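Long-range contact in restriction endonuclease R.BpuJI (Bacillus pumilus, PDB 2VLA), which recognises its specific DNA sequence through the N-terminal domain described here, as part of a restriction enzyme that probably cleaves DNA as an endonuclease: residues K107-M119 against K128-Y140. Residues are numbered along the deposited sequence; the frame is centred on the assembly and turned at random. Where two conformers were deposited one is given.
Sequences KDICFKFQFPNGM and KVGAKIQIRQFPY. With nucleotides of chain B.
With CG placed between the backbone N and the carbonyl carbon (chi1 73°) and the chain bent at chi2 (-91°), the Q137 side chain folds back so that its amide lies over one face of the F115 ring, the two planes 19° apart. Q137 NE2 comes 3.5 Å from F115 CZ. The same amide stands steeply to the F113 ring, NE2 lying 3.3 Å from F113 CD1, while its polar end has its strongest partner in Q213 of helix 203-219. At the rim of the F115 ring sits I135 CG2, and I133 CG2 packs on F115 CB at 3.6 Å. Replacing F115 by alanine would remove the ring and is likely to leave a gap beside the Q137 amide and I135 CG2, with Q213 perhaps less able alone to hold the amide flat. Along the backbone F115 and I135 form a single antiparallel hydrogen-bonded bridge, F115 N to I135 O and I135 N to F115 O both 3.0 Å. In the last turns of helix 102-112, C110 SG rests over the centre of the F138 ring, 3.9 Å from its centroid, and the edge of F138 points toward the face of F113 in an offset edge-to-face pair. Water 1 accepts from F138 N and donates to C110 O and F113 O. The chemistry thus implies a buried aromatic seam with one cysteine sulfur, in which bridge and water satisfy these backbone atoms and join two helices of the DNA-recognition domain.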
# COMPACT_ATOMS: atom_id res chain seq x y z
N LYS A 107 10.31 -2.25 0.82
CA LYS A 107 10.23 -2.70 2.22
C LYS A 107 9.69 -1.58 3.09
O LYS A 107 8.80 -1.79 3.91
CB LYS A 107 11.60 -3.14 2.74
CG LYS A 107 12.01 -4.56 2.33
CD LYS A 107 13.43 -4.89 2.79
CE LYS A 107 13.84 -6.33 2.40
NZ LYS A 107 14.41 -6.43 1.05
N ASP A 108 10.22 -0.38 2.88
CA ASP A 108 9.85 0.77 3.70
C ASP A 108 8.39 1.16 3.45
O ASP A 108 7.66 1.46 4.39
CB ASP A 108 10.77 1.95 3.40
CG ASP A 108 10.55 3.12 4.35
OD1 ASP A 108 10.90 2.98 5.57
OD2 ASP A 108 10.02 4.16 3.90
N ILE A 109 7.97 1.17 2.19
CA ILE A 109 6.57 1.36 1.87
C ILE A 109 5.68 0.35 2.62
O ILE A 109 4.65 0.73 3.21
CB ILE A 109 6.35 1.28 0.34
CG1 ILE A 109 6.80 2.60 -0.31
CG2 ILE A 109 4.90 0.94 -0.00
CD1 ILE A 109 6.84 2.60 -1.87
N CYS A 110 6.08 -0.92 2.63
CA CYS A 110 5.27 -1.96 3.25
C CYS A 110 5.27 -1.77 4.76
O CYS A 110 4.24 -1.99 5.42
CB CYS A 110 5.79 -3.35 2.88
SG CYS A 110 5.46 -3.82 1.15
N PHE A 111 6.38 -1.32 5.31
CA PHE A 111 6.50 -1.08 6.76
C PHE A 111 5.56 0.02 7.22
O PHE A 111 4.98 -0.05 8.34
CB PHE A 111 7.92 -0.75 7.11
CG PHE A 111 8.15 -0.61 8.59
CD1 PHE A 111 8.22 -1.74 9.42
CD2 PHE A 111 8.20 0.63 9.17
CE1 PHE A 111 8.36 -1.60 10.81
CE2 PHE A 111 8.34 0.76 10.55
CZ PHE A 111 8.42 -0.38 11.35
N LYS A 112 5.45 1.08 6.42
CA LYS A 112 4.70 2.27 6.77
C LYS A 112 3.22 2.26 6.39
O LYS A 112 2.43 3.04 6.93
CB LYS A 112 5.36 3.50 6.16
CG LYS A 112 6.75 3.78 6.72
CD LYS A 112 6.73 4.74 7.86
CE LYS A 112 8.14 5.23 8.19
NZ LYS A 112 8.50 6.51 7.49
N PHE A 113 2.85 1.43 5.43
CA PHE A 113 1.49 1.42 4.92
C PHE A 113 0.52 1.09 6.06
O PHE A 113 0.84 0.27 6.94
CB PHE A 113 1.33 0.40 3.76
CG PHE A 113 0.66 0.98 2.50
CD1 PHE A 113 -0.65 1.35 2.50
CD2 PHE A 113 1.37 1.09 1.34
CE1 PHE A 113 -1.25 1.83 1.34
CE2 PHE A 113 0.76 1.54 0.19
CZ PHE A 113 -0.52 1.90 0.20
N GLN A 114 -0.68 1.63 5.98
CA GLN A 114 -1.73 1.30 6.89
C GLN A 114 -3.04 1.71 6.30
O GLN A 114 -3.08 2.49 5.31
CB GLN A 114 -1.51 2.04 8.21
CG GLN A 114 -1.34 3.52 8.02
CD GLN A 114 -1.40 4.29 9.33
OE1 GLN A 114 -0.45 4.29 10.11
NE2 GLN A 114 -2.53 4.96 9.58
N PHE A 115 -4.13 1.22 6.90
CA PHE A 115 -5.46 1.79 6.68
C PHE A 115 -5.99 2.22 8.07
O PHE A 115 -5.77 1.51 9.05
CB PHE A 115 -6.43 0.76 6.13
CG PHE A 115 -6.02 0.16 4.78
CD1 PHE A 115 -5.87 0.95 3.63
CD2 PHE A 115 -5.81 -1.19 4.68
CE1 PHE A 115 -5.56 0.35 2.36
CE2 PHE A 115 -5.50 -1.79 3.40
CZ PHE A 115 -5.36 -0.99 2.27
N PRO A 116 -6.65 3.39 8.15
CA PRO A 116 -6.82 4.36 7.08
C PRO A 116 -5.54 5.10 6.79
O PRO A 116 -4.56 4.95 7.52
CB PRO A 116 -7.89 5.35 7.66
CG PRO A 116 -8.39 4.70 8.92
CD PRO A 116 -7.27 3.85 9.40
N ASN A 117 -5.54 5.89 5.73
CA ASN A 117 -4.40 6.68 5.39
C ASN A 117 -4.78 7.95 4.63
O ASN A 117 -5.96 8.16 4.27
CB ASN A 117 -3.41 5.82 4.58
CG ASN A 117 -3.99 5.36 3.25
OD1 ASN A 117 -4.41 6.19 2.44
ND2 ASN A 117 -4.09 4.03 3.06
N GLY A 118 -3.79 8.78 4.36
CA GLY A 118 -4.02 10.03 3.65
C GLY A 118 -3.69 9.97 2.18
O GLY A 118 -3.56 11.01 1.53
N MET A 119 -3.62 8.77 1.62
CA MET A 119 -3.53 8.62 0.14
C MET A 119 -4.90 8.75 -0.51
O MET A 119 -5.01 9.19 -1.67
CB MET A 119 -2.92 7.28 -0.24
CG MET A 119 -1.56 7.10 0.26
SD MET A 119 -0.79 5.75 -0.53
CE MET A 119 0.51 5.39 0.54
N LYS A 128 -13.67 4.75 5.51
CA LYS A 128 -12.82 3.81 6.21
C LYS A 128 -12.81 4.10 7.71
O LYS A 128 -12.91 3.20 8.52
CB LYS A 128 -11.42 3.82 5.61
CG LYS A 128 -11.39 3.21 4.22
CD LYS A 128 -10.02 3.24 3.58
CE LYS A 128 -10.12 2.79 2.11
NZ LYS A 128 -8.83 2.83 1.41
N VAL A 129 -12.75 5.37 8.06
CA VAL A 129 -12.86 5.77 9.45
C VAL A 129 -14.24 5.39 10.01
O VAL A 129 -14.36 4.89 11.16
CB VAL A 129 -12.60 7.28 9.60
CG1 VAL A 129 -13.09 7.78 10.95
CG2 VAL A 129 -11.10 7.58 9.42
N GLY A 130 -15.29 5.59 9.21
CA GLY A 130 -16.66 5.24 9.66
C GLY A 130 -16.81 3.75 9.93
O GLY A 130 -17.59 3.34 10.78
N ALA A 131 -16.03 2.95 9.21
CA ALA A 131 -16.05 1.50 9.35
C ALA A 131 -15.09 0.99 10.46
O ALA A 131 -14.98 -0.21 10.69
CB ALA A 131 -15.71 0.83 7.99
N LYS A 132 -14.39 1.92 11.10
CA LYS A 132 -13.47 1.59 12.18
C LYS A 132 -12.32 0.73 11.70
O LYS A 132 -11.82 -0.11 12.41
CB LYS A 132 -14.22 0.90 13.30
CG LYS A 132 -15.34 1.76 13.92
N ILE A 133 -11.88 0.95 10.48
CA ILE A 133 -10.74 0.22 9.98
C ILE A 133 -9.45 0.74 10.64
O ILE A 133 -9.29 1.95 10.83
CB ILE A 133 -10.68 0.29 8.45
CG1 ILE A 133 -11.84 -0.52 7.83
CG2 ILE A 133 -9.34 -0.24 7.94
CD1 ILE A 133 -11.98 -0.41 6.29
N GLN A 134 -8.59 -0.18 11.05
CA GLN A 134 -7.28 0.16 11.65
C GLN A 134 -6.37 -1.04 11.60
O GLN A 134 -6.53 -1.99 12.34
CB GLN A 134 -7.39 0.70 13.10
CG GLN A 134 -8.51 0.24 13.86
CD GLN A 134 -8.53 0.88 15.27
OE1 GLN A 134 -7.63 1.65 15.65
NE2 GLN A 134 -9.55 0.53 16.06
N ILE A 135 -5.41 -1.00 10.68
CA ILE A 135 -4.54 -2.13 10.47
C ILE A 135 -3.25 -1.72 9.77
O ILE A 135 -3.24 -0.83 8.92
CB ILE A 135 -5.27 -3.22 9.63
CG1 ILE A 135 -4.54 -4.57 9.75
CG2 ILE A 135 -5.40 -2.78 8.16
CD1 ILE A 135 -4.74 -5.25 11.10
N ARG A 136 -2.17 -2.39 10.14
CA ARG A 136 -0.94 -2.37 9.36
C ARG A 136 -0.93 -3.63 8.52
O ARG A 136 -0.59 -4.70 8.99
CB ARG A 136 0.29 -2.38 10.30
CG ARG A 136 0.30 -1.27 11.35
CD ARG A 136 1.61 -1.29 12.09
NE ARG A 136 1.60 -0.38 13.22
CZ ARG A 136 2.68 0.21 13.70
NH1 ARG A 136 3.86 0.01 13.13
NH2 ARG A 136 2.58 0.99 14.77
N GLN A 137 -1.34 -3.51 7.25
CA GLN A 137 -1.73 -4.72 6.52
C GLN A 137 -0.54 -5.58 6.11
O GLN A 137 -0.66 -6.79 6.03
CB GLN A 137 -2.60 -4.38 5.29
CG GLN A 137 -1.89 -3.74 4.09
CD GLN A 137 -1.88 -2.23 4.12
OE1 GLN A 137 -1.75 -1.60 5.18
NE2 GLN A 137 -1.97 -1.62 2.94
N PHE A 138 0.63 -4.99 5.94
CA PHE A 138 1.77 -5.80 5.50
C PHE A 138 2.40 -6.64 6.63
O PHE A 138 2.58 -7.84 6.48
CB PHE A 138 2.79 -4.95 4.74
CG PHE A 138 2.29 -4.50 3.40
CD1 PHE A 138 2.06 -5.43 2.42
CD2 PHE A 138 1.94 -3.21 3.16
CE1 PHE A 138 1.55 -5.04 1.12
CE2 PHE A 138 1.43 -2.80 1.91
CZ PHE A 138 1.24 -3.75 0.89
N PRO A 139 2.62 -6.04 7.82
CA PRO A 139 2.90 -6.90 8.95
C PRO A 139 1.87 -8.03 9.11
O PRO A 139 2.23 -9.18 9.35
CB PRO A 139 2.88 -5.93 10.13
CG PRO A 139 3.37 -4.65 9.53
CD PRO A 139 2.74 -4.61 8.17
N TYR A 140 0.60 -7.70 8.96
CA TYR A 140 -0.44 -8.66 9.17
C TYR A 140 -0.36 -9.82 8.14
O TYR A 140 -0.43 -10.99 8.47
CB TYR A 140 -1.82 -8.00 9.15
CG TYR A 140 -2.90 -8.88 9.71
CD1 TYR A 140 -3.54 -9.79 8.92
CD2 TYR A 140 -3.24 -8.85 11.09
CE1 TYR A 140 -4.48 -10.61 9.40
CE2 TYR A 140 -4.19 -9.68 11.58
CZ TYR A 140 -4.82 -10.57 10.75
OH TYR A 140 -5.78 -11.44 11.17
P DC B 5 -3.79 12.87 -5.49
OP1 DC B 5 -2.83 13.74 -4.78
OP2 DC B 5 -3.34 12.09 -6.65
O5' DC B 5 -4.50 11.96 -4.38
C5' DC B 5 -4.79 10.60 -4.61
C4' DC B 5 -6.27 10.35 -4.55
O4' DC B 5 -6.94 11.13 -5.59
C3' DC B 5 -6.69 8.92 -4.79
O3' DC B 5 -7.93 8.66 -4.13
C2' DC B 5 -6.78 8.91 -6.32
C1' DC B 5 -7.52 10.23 -6.53
N1 DC B 5 -7.41 10.76 -7.89
C2 DC B 5 -8.55 10.92 -8.69
O2 DC B 5 -9.67 10.66 -8.20
N3 DC B 5 -8.40 11.38 -9.96
C4 DC B 5 -7.20 11.65 -10.44
N4 DC B 5 -7.10 12.11 -11.70
C5 DC B 5 -6.02 11.48 -9.68
C6 DC B 5 -6.17 11.04 -8.41
O HOH W 1 1.67 -2.26 6.42
O HOH W 2 5.00 -1.39 10.81